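PDB 1Y55: avidin-related protein 4/5 from Gallus gallus, which binds biotin with high affinity as a thermostable tetramer of the avidin family. Local coordinates for residues K3-T7 and Q80-D84; A22-R26 and I52-R56; Y33-A38 and F64-F70; S73-G79 and T93-S99. The protein carries 1 engineered substitution. All coordinates share one frame; numbering follows the deposited sequence.

The four contacts run along one eight-stranded antiparallel barrel. Interactions 3 and 4 lie near its centre and share the bound biotin: 33-38 with 64-70 supplies polar groups and aromatic walls, while 73-79 with 93-99 is regular strand pairing whose inward side chains complete part of the same pocket. Strands 61-67 and 74-83 adjoin in the sheet, so the two are bonded to each other. Interaction 4 continues along strand 74-83 into interaction 1, where the N-terminal segment meets that strand through buried sulfur and aliphatic groups. Interaction 2, partly buried, touches interaction 1 and joins loops through a lysine and a backbone carbonyl, with a formic acid bound beside 52-56.

Interaction 1 of 4, residues K3-T7 and Q80-D84; sequences KCSLT and QCFID
The F82 ring has Q80 CG, from its own strand, 3.9 Å above one face and displaced toward the rim, while K92 packs on the side chain and D103 of a second subunit also reaches it. The F82 side chain leaves its backbone away from the N-terminal segment, and F82 meets C4 through its backbone instead, with its O 3.7 Å from C4 SG. The contact itself rests on two cysteines. C4 SG stands 4.3 Å from C81 SG, too far for a disulfide as modelled, and the close fit of C4 on C81, CB to CB included, is doubtful. I83 packs against C4 rather than C81: with CG1 lying beside its own backbone N (chi1 -51°), I83 CG1 comes 3.7 Å from C4 SG, and CD1 sits 3.8 Å from C4 N. In the conformer described, L6 turns CD2 toward C81 SG, and its side chain also touches F62 and L91. Backbone bonds from C4 to S58 and from C81 to P60 tie both cysteines to a third part of the chain. A cysteine of the N-terminal segment set against one on a barrel strand is the arrangement that forms the intrachain disulfide of avidin.

Interaction 2 of 4, residues A22-R26 and I52-R56; sequences AVNSR and IQHKR. With FMT (formic acid), chain E.
K55 doubles back over the loop 22-26 and delivers its NZ to N24 O from above the carbonyl plane, 55° out of it, rather than along a lone pair. The bond is nonetheless 3.0 Å long from K55 NZ to N24 O. This loop is the turn of a beta hairpin, joining strands 17-20 and 28-34 of the avidin barrel, and 52-56 is the end of neighbouring strand 47-53 running on into loop. Bends at chi2 (-101°) and chi3 (112°) carry the lysine chain along the turn, with K55 CD 3.5 Å from S25 O and CE against V23 CG1. An alanine in place of K55 would probably leave N24 O without this charged donor and uncover one flank of the turn. V23 crosses Q53 at about a right angle, its CG1 3.7 Å from Q53 CG, and I52 CG2 rests 3.7 Å from R26 O. N24 OD1 accepts a weak Asx-turn bond from R26 N, while N24 ND2 bonds to E28 on the following strand. H54 faces the other way and stacks on H67 of a second subunit. The backbone N-H groups of K55 and R56, with R56 NE, hold a formic acid, probably present as formate and taken from the crystallisation liquor. K55 N binds its O2 at 2.9 Å, and R56 N binds O1. The same O1 lies in the guanidinium plane, at the edge, where R56 NE grips it at 2.8 Å.

Interaction 3 of 4, residues Y33-A38 and F64-F70; sequences YLTAVA and FTVHWNF. With BTN (biotin), chain C.
Y33 reaches from strand 28-34 across to strand 61-67 and on to biotin. Its CB packs on V66 CG1, and CD2 lies 4.0 Å from V66 CG2 and near F64 CE1. The other ortho carbon, CD1, meets W68 CH2 at 3.6 Å on the same face of the ring, and at the tip OH donates to the ureido oxygen O3 of biotin over 2.7 Å, with O3 in the ring plane. The indole of W68 points its edge at the tyrosine face in an offset edge-to-face pair, planes at 90°. One face of that indole carries biotin C9, 3.6 Å above its centre; V66 CG1 presses on the opposite face. W68 NE1 bonds to T75. An alanine in place of W68 would probably leave the valeryl chain of biotin without this flat wall and the Y33 ring freer to shift. T35 has OG1 anti to the backbone N (chi1 -177°), which places it to accept a nearly straight bond from biotin N2 (2.9 Å, 174°) while donating to V37 O in the carbonyl plane. F70 adds to the pocket wall, its CZ 3.8 Å from biotin C10 and its CE2 near A38 CB. The polar ureido head thus gets directed bonds and the aliphatic tail aromatic surface; as in avidin, Y33 probably acts with N12 and S16 to polarise the ureido carbonyl.

Interaction 4 of 4, residues S73-G79 and T93-S99; sequences STTVFTG and TMWLLRS. With BTN (biotin), chain C.
W95 lays its CB over the face of the F77 ring, 4.0 Å from the centroid and 19° off the normal, a CH-pi contact that places the two side chains next to each other. They sit on facing strands of the beta hairpin 74-83/89-98, part of the avidin barrel. The two backbones are joined by six N-H...O bonds in three hydrogen-bonded pairs: T74 with R98, V76 with L96, T78 with M94. Between these pairs, T75, F77, L97 and W95 turn toward the biotin side. With chi1 at 53°, the W95 indole swings beyond F77 to lie flat against biotin, C6 sitting above its centre and 3.3 Å from CE2. T75 OG1, the partner of W68 NE1, lies 3.5 Å from biotin S1. W108 of a third subunit packs on W95 and L97, consistent with avidin, where a tryptophan of a neighbouring subunit completes the biotin site. V76 and T74 on the other face pack on a second subunit, V76 against its own counterpart. Where G79 pairs with T93 their CA atoms come within 4.1 Å. At the far end a water bridges the residues flanking the paired strands, 2.5 Å from S73 OG and 2.7 Å from S99 OG.

Interaction 1 of 4, residues K3-T7 and Q80-D84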
# COMPACT_ATOMS: atom_id res chain seq x y z
N LYS A 3 2.50 -15.92 25.28
CA LYS A 3 3.20 -15.62 23.99
C LYS A 3 2.40 -16.13 22.77
O LYS A 3 2.13 -17.33 22.68
CB LYS A 3 4.59 -16.27 23.99
CG LYS A 3 5.77 -15.32 23.99
CD LYS A 3 6.47 -15.24 25.35
CE LYS A 3 7.80 -15.99 25.35
NZ LYS A 3 8.75 -15.46 24.33
N CYS A 4 2.06 -15.23 21.85
CA CYS A 4 1.39 -15.54 20.56
C CYS A 4 2.48 -16.22 19.66
O CYS A 4 3.51 -15.60 19.34
CB CYS A 4 0.85 -14.21 19.87
SG CYS A 4 -0.94 -13.70 19.41
N SER A 5 2.25 -17.48 19.27
CA SER A 5 3.04 -18.17 18.24
C SER A 5 2.10 -18.37 17.06
O SER A 5 0.92 -18.64 17.26
CB SER A 5 3.55 -19.52 18.77
OG SER A 5 3.96 -20.41 17.74
N LEU A 6 2.62 -18.28 15.84
CA LEU A 6 1.80 -18.43 14.64
C LEU A 6 1.45 -19.89 14.34
O LEU A 6 0.58 -20.18 13.51
CB LEU A 6 2.45 -17.77 13.42
CG LEU A 6 2.36 -16.24 13.31
CD1 LEU A 6 2.32 -15.78 11.85
CD2 LEU A 6 1.14 -15.70 14.01
N THR A 7 2.11 -20.83 15.02
CA THR A 7 1.77 -22.25 14.89
C THR A 7 0.28 -22.54 15.12
O THR A 7 -0.30 -22.10 16.11
CB THR A 7 2.60 -23.07 15.87
OG1 THR A 7 3.99 -22.84 15.61
CG2 THR A 7 2.38 -24.57 15.68
N GLN A 80 0.80 -8.34 13.03
CA GLN A 80 1.09 -8.54 14.44
C GLN A 80 0.05 -9.48 15.03
O GLN A 80 -1.13 -9.43 14.66
CB GLN A 80 1.15 -7.19 15.17
CG GLN A 80 1.62 -7.27 16.62
CD GLN A 80 1.92 -5.92 17.27
OE1 GLN A 80 2.36 -5.92 18.46
NE2 GLN A 80 1.73 -4.84 16.60
N CYS A 81 0.50 -10.33 15.95
CA CYS A 81 -0.41 -11.19 16.73
C CYS A 81 -0.72 -10.49 18.04
O CYS A 81 0.20 -10.20 18.82
CB CYS A 81 0.20 -12.54 17.04
SG CYS A 81 1.43 -13.10 15.91
N PHE A 82 -1.99 -10.21 18.27
CA PHE A 82 -2.45 -9.61 19.50
C PHE A 82 -3.15 -10.66 20.36
O PHE A 82 -3.88 -11.51 19.84
CB PHE A 82 -3.43 -8.48 19.21
CG PHE A 82 -2.81 -7.32 18.52
CD1 PHE A 82 -1.99 -6.46 19.21
CD2 PHE A 82 -3.04 -7.09 17.17
CE1 PHE A 82 -1.39 -5.38 18.57
CE2 PHE A 82 -2.46 -6.00 16.53
CZ PHE A 82 -1.64 -5.15 17.23
N ILE A 83 -2.94 -10.56 21.67
CA ILE A 83 -3.64 -11.35 22.67
C ILE A 83 -4.52 -10.42 23.51
O ILE A 83 -4.01 -9.49 24.12
CB ILE A 83 -2.66 -12.05 23.66
CG1 ILE A 83 -1.56 -12.82 22.93
CG2 ILE A 83 -3.42 -12.96 24.62
CD1 ILE A 83 -0.32 -13.04 23.79
N ASP A 84 -5.82 -10.70 23.48
CA ASP A 84 -6.90 -10.07 24.27
C ASP A 84 -6.73 -10.24 25.76
O ASP A 84 -5.99 -11.11 26.21
CB ASP A 84 -8.19 -10.89 24.05
CG ASP A 84 -9.25 -10.17 23.30
OD1 ASP A 84 -10.16 -10.91 22.87
OD2 ASP A 84 -9.29 -8.94 23.10

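Interaction 2 of 4, residues A22-R26 and I52-R56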
# COMPACT_ATOMS: atom_id res chain seq x y z
N ALA A 22 5.72 -25.60 13.24
CA ALA A 22 6.50 -25.14 14.37
C ALA A 22 7.33 -23.91 14.02
O ALA A 22 7.88 -23.82 12.93
CB ALA A 22 7.41 -26.25 14.85
N VAL A 23 7.39 -22.99 14.96
CA VAL A 23 8.24 -21.81 14.84
C VAL A 23 9.58 -22.14 15.49
O VAL A 23 9.62 -22.58 16.64
CB VAL A 23 7.60 -20.61 15.53
CG1 VAL A 23 8.49 -19.39 15.44
CG2 VAL A 23 6.24 -20.30 14.91
N ASN A 24 10.67 -21.98 14.76
CA ASN A 24 11.98 -22.37 15.28
C ASN A 24 12.58 -21.28 16.16
O ASN A 24 11.94 -20.27 16.42
CB ASN A 24 12.89 -22.87 14.16
CG ASN A 24 13.45 -21.76 13.29
OD1 ASN A 24 13.32 -20.58 13.57
ND2 ASN A 24 14.09 -22.16 12.20
N SER A 25 13.77 -21.48 16.73
CA SER A 25 14.32 -20.49 17.66
C SER A 25 14.72 -19.17 16.99
O SER A 25 14.91 -18.18 17.68
CB SER A 25 15.50 -21.07 18.44
OG SER A 25 16.57 -21.36 17.57
N ARG A 26 14.86 -19.15 15.65
CA ARG A 26 15.03 -17.89 14.92
C ARG A 26 13.71 -17.18 14.62
O ARG A 26 13.71 -16.05 14.12
CB ARG A 26 15.73 -18.16 13.58
CG ARG A 26 17.16 -18.63 13.69
CD ARG A 26 18.09 -17.59 14.23
NE ARG A 26 19.46 -18.03 14.04
CZ ARG A 26 20.50 -17.60 14.72
NH1 ARG A 26 20.38 -16.68 15.65
NH2 ARG A 26 21.69 -18.12 14.45
N ILE A 52 8.89 -15.38 8.95
CA ILE A 52 9.61 -15.16 10.19
C ILE A 52 8.77 -14.31 11.12
O ILE A 52 8.24 -13.27 10.70
CB ILE A 52 10.98 -14.47 9.99
CG1 ILE A 52 11.73 -14.93 8.73
CG2 ILE A 52 11.84 -14.72 11.22
CD1 ILE A 52 13.01 -14.15 8.48
N GLN A 53 8.67 -14.71 12.38
CA GLN A 53 8.11 -13.89 13.44
C GLN A 53 9.19 -13.54 14.44
O GLN A 53 10.22 -14.21 14.52
CB GLN A 53 6.96 -14.62 14.17
CG GLN A 53 7.35 -15.85 14.99
CD GLN A 53 6.26 -16.25 15.98
OE1 GLN A 53 6.31 -15.84 17.15
NE2 GLN A 53 5.27 -16.98 15.51
N HIS A 54 8.95 -12.50 15.21
CA HIS A 54 9.77 -12.22 16.37
C HIS A 54 9.47 -13.24 17.47
O HIS A 54 8.37 -13.77 17.58
CB HIS A 54 9.56 -10.79 16.82
CG HIS A 54 10.22 -9.79 15.93
ND1 HIS A 54 9.79 -9.41 14.68
CD2 HIS A 54 11.33 -9.07 16.18
CE1 HIS A 54 10.66 -8.52 14.19
NE2 HIS A 54 11.59 -8.30 15.09
N LYS A 55 10.48 -13.50 18.28
CA LYS A 55 10.48 -14.57 19.26
C LYS A 55 10.26 -14.13 20.70
O LYS A 55 9.55 -14.81 21.46
CB LYS A 55 11.82 -15.29 19.18
CG LYS A 55 11.80 -16.41 18.22
CD LYS A 55 11.65 -17.75 18.98
CE LYS A 55 10.32 -18.40 18.72
NZ LYS A 55 10.39 -19.86 19.00
N ARG A 56 10.88 -13.03 21.11
CA ARG A 56 10.84 -12.63 22.52
C ARG A 56 9.51 -11.99 22.85
O ARG A 56 8.97 -12.19 23.94
CB ARG A 56 12.00 -11.69 22.84
CG ARG A 56 13.37 -12.36 22.77
CD ARG A 56 14.56 -11.40 22.79
NE ARG A 56 14.59 -10.55 21.59
CZ ARG A 56 15.43 -9.55 21.40
NH1 ARG A 56 16.34 -9.22 22.32
NH2 ARG A 56 15.36 -8.85 20.27
C FMT E . 13.42 -11.65 18.42
O1 FMT E . 13.01 -11.70 19.58
O2 FMT E . 12.70 -11.91 17.46

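Interaction 3 of 4, residues Y33-A38 and F64-F70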
# COMPACT_ATOMS: atom_id res chain seq x y z
N TYR A 33 -1.30 -22.48 2.71
CA TYR A 33 -2.32 -21.45 2.59
C TYR A 33 -3.33 -21.92 1.54
O TYR A 33 -2.93 -22.22 0.41
CB TYR A 33 -1.68 -20.13 2.16
CG TYR A 33 -2.50 -18.90 2.48
CD1 TYR A 33 -3.60 -18.55 1.71
CD2 TYR A 33 -2.17 -18.08 3.55
CE1 TYR A 33 -4.36 -17.41 2.01
CE2 TYR A 33 -2.91 -16.95 3.84
CZ TYR A 33 -4.01 -16.62 3.08
OH TYR A 33 -4.72 -15.50 3.42
N LEU A 34 -4.60 -21.97 1.92
CA LEU A 34 -5.70 -22.30 1.00
C LEU A 34 -6.54 -21.03 0.87
O LEU A 34 -7.32 -20.69 1.75
CB LEU A 34 -6.53 -23.48 1.52
CG LEU A 34 -7.58 -23.97 0.54
CD1 LEU A 34 -6.97 -24.46 -0.76
CD2 LEU A 34 -8.41 -25.07 1.18
N THR A 35 -6.32 -20.30 -0.22
CA THR A 35 -7.08 -19.08 -0.43
C THR A 35 -8.51 -19.39 -0.84
O THR A 35 -8.76 -20.32 -1.62
CB THR A 35 -6.40 -18.15 -1.43
OG1 THR A 35 -7.19 -16.95 -1.52
CG2 THR A 35 -6.25 -18.76 -2.84
N ALA A 36 -9.46 -18.61 -0.32
CA ALA A 36 -10.85 -18.74 -0.72
C ALA A 36 -11.12 -18.09 -2.08
O ALA A 36 -12.12 -18.43 -2.73
CB ALA A 36 -11.76 -18.13 0.32
N VAL A 37 -10.28 -17.12 -2.46
CA VAL A 37 -10.48 -16.29 -3.64
C VAL A 37 -9.20 -16.25 -4.46
O VAL A 37 -8.08 -16.40 -3.95
CB VAL A 37 -10.91 -14.84 -3.27
CG1 VAL A 37 -12.28 -14.85 -2.61
CG2 VAL A 37 -9.88 -14.16 -2.37
N ALA A 38 -9.35 -15.98 -5.75
CA ALA A 38 -8.21 -15.83 -6.65
C ALA A 38 -8.68 -15.14 -7.91
O ALA A 38 -9.87 -15.01 -8.15
CB ALA A 38 -7.60 -17.18 -6.99
N PHE A 64 5.31 -13.21 6.09
CA PHE A 64 5.46 -14.43 5.35
C PHE A 64 5.17 -14.20 3.88
O PHE A 64 4.48 -13.27 3.50
CB PHE A 64 4.65 -15.61 5.94
CG PHE A 64 3.15 -15.42 6.00
CD1 PHE A 64 2.34 -15.79 4.92
CD2 PHE A 64 2.55 -14.94 7.14
CE1 PHE A 64 0.96 -15.66 5.00
CE2 PHE A 64 1.17 -14.81 7.20
CZ PHE A 64 0.39 -15.17 6.12
N THR A 65 5.70 -15.11 3.06
CA THR A 65 5.51 -15.16 1.63
C THR A 65 4.71 -16.39 1.28
O THR A 65 5.03 -17.48 1.77
CB THR A 65 6.88 -15.24 0.94
OG1 THR A 65 7.65 -14.07 1.23
CG2 THR A 65 6.74 -15.31 -0.57
N VAL A 66 3.70 -16.23 0.43
CA VAL A 66 2.97 -17.34 -0.16
C VAL A 66 3.36 -17.45 -1.63
O VAL A 66 3.14 -16.53 -2.41
CB VAL A 66 1.44 -17.17 -0.06
CG1 VAL A 66 0.75 -18.40 -0.61
CG2 VAL A 66 1.02 -16.93 1.38
N HIS A 67 3.93 -18.59 -1.99
CA HIS A 67 4.21 -18.93 -3.38
C HIS A 67 2.99 -19.67 -3.93
O HIS A 67 2.78 -20.85 -3.64
CB HIS A 67 5.49 -19.78 -3.50
CG HIS A 67 5.64 -20.52 -4.79
ND1 HIS A 67 6.53 -20.23 -5.81
CD2 HIS A 67 4.93 -21.59 -5.22
CE1 HIS A 67 6.37 -21.12 -6.79
NE2 HIS A 67 5.40 -21.95 -6.46
N TRP A 68 2.16 -18.99 -4.71
CA TRP A 68 0.96 -19.63 -5.23
C TRP A 68 1.36 -20.74 -6.20
O TRP A 68 2.15 -20.52 -7.12
CB TRP A 68 0.06 -18.59 -5.91
CG TRP A 68 -0.33 -17.52 -4.95
CD1 TRP A 68 0.12 -16.23 -4.95
CD2 TRP A 68 -1.15 -17.65 -3.76
NE1 TRP A 68 -0.39 -15.54 -3.87
CE2 TRP A 68 -1.17 -16.39 -3.13
CE3 TRP A 68 -1.89 -18.70 -3.19
CZ2 TRP A 68 -1.89 -16.16 -1.97
CZ3 TRP A 68 -2.61 -18.46 -2.04
CH2 TRP A 68 -2.61 -17.21 -1.44
N ASN A 69 0.81 -21.94 -5.99
CA ASN A 69 1.19 -23.09 -6.81
C ASN A 69 0.40 -23.20 -8.10
O ASN A 69 0.59 -24.14 -8.85
CB ASN A 69 1.05 -24.38 -6.01
CG ASN A 69 2.28 -24.69 -5.18
OD1 ASN A 69 3.27 -23.94 -5.14
ND2 ASN A 69 2.22 -25.82 -4.48
N PHE A 70 -0.50 -22.25 -8.34
CA PHE A 70 -1.41 -22.29 -9.48
C PHE A 70 -1.38 -21.02 -10.31
O PHE A 70 -2.19 -20.88 -11.23
CB PHE A 70 -2.84 -22.58 -8.99
CG PHE A 70 -3.33 -21.58 -7.99
CD1 PHE A 70 -3.08 -21.74 -6.64
CD2 PHE A 70 -4.03 -20.46 -8.40
CE1 PHE A 70 -3.54 -20.81 -5.71
CE2 PHE A 70 -4.49 -19.52 -7.48
CZ PHE A 70 -4.24 -19.69 -6.13
C11 BTN C . -3.81 -15.62 -7.45
O11 BTN C . -5.02 -14.99 -7.55
O12 BTN C . -3.10 -15.89 -8.50
C10 BTN C . -3.26 -16.03 -6.16
C9 BTN C . -4.23 -15.97 -5.00
C8 BTN C . -4.26 -14.60 -4.34
C7 BTN C . -5.24 -14.58 -3.16
C2 BTN C . -5.17 -13.27 -2.32
S1 BTN C . -3.70 -13.06 -1.36
C6 BTN C . -4.47 -11.63 -0.58
C5 BTN C . -5.92 -12.03 -0.32
N1 BTN C . -6.09 -12.73 0.94
C3 BTN C . -6.49 -13.97 0.74
O3 BTN C . -6.72 -14.83 1.73
N2 BTN C . -6.62 -14.25 -0.54
C4 BTN C . -6.35 -13.08 -1.36

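Interaction 4 of 4, residues S73-G79 and T93-S99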
# COMPACT_ATOMS: atom_id res chain seq x y z
N SER A 73 1.95 -15.52 -9.60
CA SER A 73 1.93 -14.47 -8.61
C SER A 73 2.53 -14.90 -7.26
O SER A 73 2.69 -16.09 -6.98
CB SER A 73 0.49 -14.01 -8.38
OG SER A 73 -0.09 -13.64 -9.60
N THR A 74 2.81 -13.91 -6.44
CA THR A 74 3.31 -14.11 -5.08
C THR A 74 2.61 -13.12 -4.17
O THR A 74 2.42 -11.98 -4.57
CB THR A 74 4.83 -13.86 -5.03
OG1 THR A 74 5.51 -14.80 -5.87
CG2 THR A 74 5.38 -14.07 -3.63
N THR A 75 2.23 -13.53 -2.96
CA THR A 75 1.74 -12.58 -1.97
C THR A 75 2.67 -12.56 -0.76
O THR A 75 3.15 -13.60 -0.33
CB THR A 75 0.33 -12.91 -1.50
OG1 THR A 75 -0.50 -12.92 -2.67
CG2 THR A 75 -0.23 -11.88 -0.52
N VAL A 76 2.88 -11.38 -0.20
CA VAL A 76 3.49 -11.25 1.12
C VAL A 76 2.48 -10.64 2.07
O VAL A 76 1.72 -9.75 1.71
CB VAL A 76 4.79 -10.42 1.10
CG1 VAL A 76 5.89 -11.15 0.31
CG2 VAL A 76 4.58 -9.02 0.52
N PHE A 77 2.51 -11.15 3.30
CA PHE A 77 1.70 -10.65 4.41
C PHE A 77 2.62 -10.19 5.54
O PHE A 77 3.62 -10.86 5.83
CB PHE A 77 0.82 -11.76 5.00
CG PHE A 77 -0.29 -12.25 4.12
CD1 PHE A 77 -0.04 -13.15 3.09
CD2 PHE A 77 -1.61 -11.87 4.36
CE1 PHE A 77 -1.08 -13.64 2.32
CE2 PHE A 77 -2.65 -12.37 3.57
CZ PHE A 77 -2.37 -13.24 2.55
N THR A 78 2.27 -9.09 6.19
CA THR A 78 2.93 -8.72 7.43
C THR A 78 1.91 -8.25 8.43
O THR A 78 0.86 -7.73 8.05
CB THR A 78 4.05 -7.71 7.16
OG1 THR A 78 4.85 -7.50 8.32
CG2 THR A 78 3.52 -6.35 6.75
N GLY A 79 2.19 -8.41 9.70
CA GLY A 79 1.24 -8.02 10.71
C GLY A 79 1.75 -8.30 12.10
O GLY A 79 2.95 -8.48 12.32
N THR A 93 -3.24 -8.13 9.65
CA THR A 93 -2.27 -8.13 8.57
C THR A 93 -2.64 -7.20 7.43
O THR A 93 -3.81 -6.86 7.21
CB THR A 93 -2.07 -9.55 7.96
OG1 THR A 93 -3.19 -9.93 7.13
CG2 THR A 93 -1.88 -10.61 9.02
N MET A 94 -1.61 -6.92 6.67
CA MET A 94 -1.76 -6.31 5.39
C MET A 94 -0.86 -7.03 4.42
O MET A 94 0.16 -7.62 4.80
CB MET A 94 -1.45 -4.83 5.51
CG MET A 94 -2.52 -4.17 6.38
SD MET A 94 -2.48 -2.50 6.48
CE MET A 94 -3.18 -2.30 4.54
N TRP A 95 -1.24 -6.98 3.15
CA TRP A 95 -0.60 -7.79 2.14
C TRP A 95 -0.36 -7.01 0.87
O TRP A 95 -1.05 -6.04 0.55
CB TRP A 95 -1.41 -9.08 1.86
CG TRP A 95 -2.85 -8.90 1.51
CD1 TRP A 95 -3.91 -9.11 2.35
CD2 TRP A 95 -3.41 -8.54 0.24
NE1 TRP A 95 -5.09 -8.89 1.68
CE2 TRP A 95 -4.81 -8.54 0.38
CE3 TRP A 95 -2.87 -8.25 -1.02
CZ2 TRP A 95 -5.67 -8.25 -0.69
CZ3 TRP A 95 -3.73 -7.95 -2.08
CH2 TRP A 95 -5.11 -7.94 -1.90
N LEU A 96 0.64 -7.51 0.12
CA LEU A 96 0.91 -7.09 -1.26
C LEU A 96 0.89 -8.35 -2.12
O LEU A 96 1.57 -9.33 -1.82
CB LEU A 96 2.28 -6.43 -1.40
CG LEU A 96 2.47 -5.13 -0.63
CD1 LEU A 96 3.93 -4.70 -0.71
CD2 LEU A 96 1.56 -4.02 -1.12
N LEU A 97 0.10 -8.30 -3.20
CA LEU A 97 -0.06 -9.38 -4.16
C LEU A 97 0.62 -8.92 -5.46
O LEU A 97 0.15 -7.98 -6.10
CB LEU A 97 -1.54 -9.69 -4.37
CG LEU A 97 -1.95 -10.55 -5.56
CD1 LEU A 97 -1.25 -11.88 -5.65
CD2 LEU A 97 -3.45 -10.78 -5.50
N ARG A 98 1.73 -9.58 -5.79
CA ARG A 98 2.51 -9.26 -6.98
C ARG A 98 2.13 -10.21 -8.11
O ARG A 98 2.27 -11.43 -7.99
CB ARG A 98 3.99 -9.43 -6.67
CG ARG A 98 4.89 -9.25 -7.89
CD ARG A 98 4.91 -7.85 -8.42
NE ARG A 98 5.44 -7.78 -9.77
CZ ARG A 98 6.05 -6.70 -10.28
NH1 ARG A 98 6.39 -5.68 -9.52
NH2 ARG A 98 6.35 -6.68 -11.56
N SER A 99 1.66 -9.63 -9.21
CA SER A 99 1.44 -10.37 -10.44
C SER A 99 2.70 -10.33 -11.31
O SER A 99 3.51 -9.42 -11.26
CB SER A 99 0.30 -9.73 -11.23
OG SER A 99 -0.94 -9.78 -10.54
C11 BTN C . -3.81 -15.62 -7.45
O11 BTN C . -5.02 -14.99 -7.55
O12 BTN C . -3.10 -15.89 -8.50
C10 BTN C . -3.26 -16.03 -6.16
C9 BTN C . -4.23 -15.97 -5.00
C8 BTN C . -4.26 -14.60 -4.34
C7 BTN C . -5.24 -14.58 -3.16
C2 BTN C . -5.17 -13.27 -2.32
S1 BTN C . -3.70 -13.06 -1.36
C6 BTN C . -4.47 -11.63 -0.58
C5 BTN C . -5.92 -12.03 -0.32
N1 BTN C . -6.09 -12.73 0.94
C3 BTN C . -6.49 -13.97 0.74
O3 BTN C . -6.72 -14.83 1.73
N2 BTN C . -6.62 -14.25 -0.54
C4 BTN C . -6.35 -13.08 -1.36
O HOH W 1 -2.07 -12.12 -9.69